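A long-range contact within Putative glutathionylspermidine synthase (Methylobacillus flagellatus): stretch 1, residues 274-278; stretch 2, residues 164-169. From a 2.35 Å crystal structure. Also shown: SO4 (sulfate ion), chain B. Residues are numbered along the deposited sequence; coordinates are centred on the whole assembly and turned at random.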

# COMPACT_ATOMS: atom_id res chain seq x y z
N TYR A 274 17.53 0.28 3.30
CA TYR A 274 16.10 0.38 3.07
C TYR A 274 15.99 1.07 1.73
O TYR A 274 16.26 2.27 1.63
CB TYR A 274 15.43 1.18 4.21
CG TYR A 274 13.98 1.55 4.00
CD1 TYR A 274 13.13 0.77 3.22
CD2 TYR A 274 13.41 2.62 4.69
CE1 TYR A 274 11.80 1.12 3.02
CE2 TYR A 274 12.07 2.96 4.52
CZ TYR A 274 11.27 2.22 3.68
OH TYR A 274 9.94 2.56 3.50
N ARG A 275 15.80 0.29 0.65
CA ARG A 275 15.80 0.87 -0.70
C ARG A 275 14.47 1.45 -1.12
O ARG A 275 13.44 0.78 -1.06
CB ARG A 275 16.38 -0.11 -1.76
CG ARG A 275 15.62 -1.42 -1.93
CD ARG A 275 15.42 -1.79 -3.38
NE ARG A 275 14.59 -2.98 -3.53
CZ ARG A 275 13.40 -3.00 -4.12
NH1 ARG A 275 12.91 -1.90 -4.68
NH2 ARG A 275 12.69 -4.13 -4.19
N ARG A 276 14.48 2.73 -1.52
CA ARG A 276 13.29 3.37 -2.06
C ARG A 276 13.52 3.70 -3.54
O ARG A 276 13.00 4.68 -4.07
CB ARG A 276 12.88 4.60 -1.21
CG ARG A 276 12.37 4.23 0.20
CD ARG A 276 11.06 3.43 0.21
NE ARG A 276 9.94 4.21 -0.33
CZ ARG A 276 9.07 4.88 0.41
NH1 ARG A 276 9.15 4.83 1.74
NH2 ARG A 276 8.11 5.60 -0.16
N ILE A 277 14.32 2.85 -4.19
CA ILE A 277 14.63 2.92 -5.62
C ILE A 277 14.19 1.58 -6.24
O ILE A 277 14.29 0.55 -5.58
CB ILE A 277 16.17 3.16 -5.81
CG1 ILE A 277 16.59 4.53 -5.24
CG2 ILE A 277 16.57 3.03 -7.27
CD1 ILE A 277 18.01 4.91 -5.48
N ASP A 278 13.69 1.59 -7.50
CA ASP A 278 13.30 0.35 -8.19
C ASP A 278 14.51 -0.51 -8.47
O ASP A 278 15.60 0.02 -8.70
CB ASP A 278 12.58 0.67 -9.50
CG ASP A 278 11.17 1.22 -9.33
OD1 ASP A 278 10.43 0.70 -8.46
OD2 ASP A 278 10.79 2.11 -10.12
S SO4 B . 4.78 -0.48 -4.66
O1 SO4 B . 3.75 0.11 -3.83
O2 SO4 B . 5.01 -1.85 -4.25
O3 SO4 B . 4.34 -0.44 -6.04
O4 SO4 B . 5.99 0.28 -4.55
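Stretch 2 (164-169) LRTPSG

Stretch 1 enters as the last part of a β-strand, Tyr274 and Arg275, and continues as loop from Arg276 onward. Stretch 2 has no regular helix or strand; it runs irregularly from Leu164 to Gly169, which occupies the N-cap position just before a helix. Its positive phi of 122° suits glycine, since a CB here would be jammed against the preceding carbonyl oxygen. The two segments run crosswise rather than side by side. Among CA atoms, the closest pair across the contact is Arg276 CA and Thr166 CA, 5.6 Å apart. The contact is a worked example of how segments far apart in sequence can meet without a single direct hydrogen bond; here packing and bridging waters join them.

Thr166 is the centre of the packing. Its CA-to-CB bond points toward stretch 1, and with chi1 in the p well its CG2 methyl lies 3.5 Å from Arg275 NH1, 3.8 Å from Ile277 O and 3.9 Å from Arg276 C. The methyl thus rests beside the hydrogen bond from Arg275 NH1 to Ile277 O (3.0 Å), within stretch 1, at the place where this side chain reaches stretch 2. The Arg276 side chain, m at chi1, chi2 and chi3, folds so that NH1 donates to Tyr274 OH (3.0 Å). Pro167 O lies over one face of its guanidinium, 3.9 Å from Arg276 CZ, while Arg276 NH2 approaches Ser168 CB at 3.5 Å. Arg276 NE, however, is buried without a polar partner.

Water supplies the missing polar links. One molecule donates to both Arg165 O (2.8 Å) and Arg275 O (2.7 Å); another joins Pro167 O and Tyr274 OH, each at 2.7 Å. Stretch 2 also binds a sulfate, probably from the crystallisation liquor, through Arg165 N to O2 and Thr166 N to O4, both 2.7 Å.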

# COMPACT_ATOMS: atom_id res chain seq x y z
N LEU A 164 4.49 -4.62 -2.96
CA LEU A 164 5.67 -5.25 -2.38
C LEU A 164 7.00 -4.69 -2.90
O LEU A 164 8.06 -5.25 -2.58
CB LEU A 164 5.62 -6.78 -2.64
CG LEU A 164 4.28 -7.51 -2.42
CD1 LEU A 164 4.33 -8.90 -2.99
CD2 LEU A 164 3.92 -7.58 -0.96
N ARG A 165 6.97 -3.67 -3.75
CA ARG A 165 8.18 -3.13 -4.37
C ARG A 165 8.83 -2.04 -3.48
O ARG A 165 9.83 -2.32 -2.80
CB ARG A 165 7.90 -2.64 -5.81
CG ARG A 165 7.57 -3.81 -6.74
CD ARG A 165 6.89 -3.39 -8.02
NE ARG A 165 6.13 -4.50 -8.59
CZ ARG A 165 5.85 -4.63 -9.88
NH1 ARG A 165 6.27 -3.73 -10.75
NH2 ARG A 165 5.16 -5.68 -10.30
N THR A 166 8.24 -0.83 -3.45
CA THR A 166 8.66 0.28 -2.55
C THR A 166 7.36 0.91 -1.97
O THR A 166 7.04 2.07 -2.30
CB THR A 166 9.53 1.34 -3.33
OG1 THR A 166 8.77 1.85 -4.43
CG2 THR A 166 10.88 0.79 -3.81
N PRO A 167 6.49 0.11 -1.25
CA PRO A 167 5.19 0.65 -0.78
C PRO A 167 5.29 2.00 -0.09
O PRO A 167 6.24 2.25 0.68
CB PRO A 167 4.65 -0.45 0.14
CG PRO A 167 5.81 -1.32 0.44
CD PRO A 167 6.68 -1.27 -0.77
N SER A 168 4.34 2.89 -0.38
CA SER A 168 4.35 4.25 0.16
C SER A 168 3.01 4.65 0.76
O SER A 168 2.02 3.94 0.57
CB SER A 168 4.76 5.25 -0.92
OG SER A 168 3.88 5.18 -2.03
N GLY A 169 2.99 5.77 1.49
CA GLY A 169 1.77 6.31 2.07
C GLY A 169 1.79 6.48 3.58
O GLY A 169 0.90 7.14 4.12
O HOH W 1 11.66 -1.26 -0.90
O HOH W 2 8.66 1.30 1.52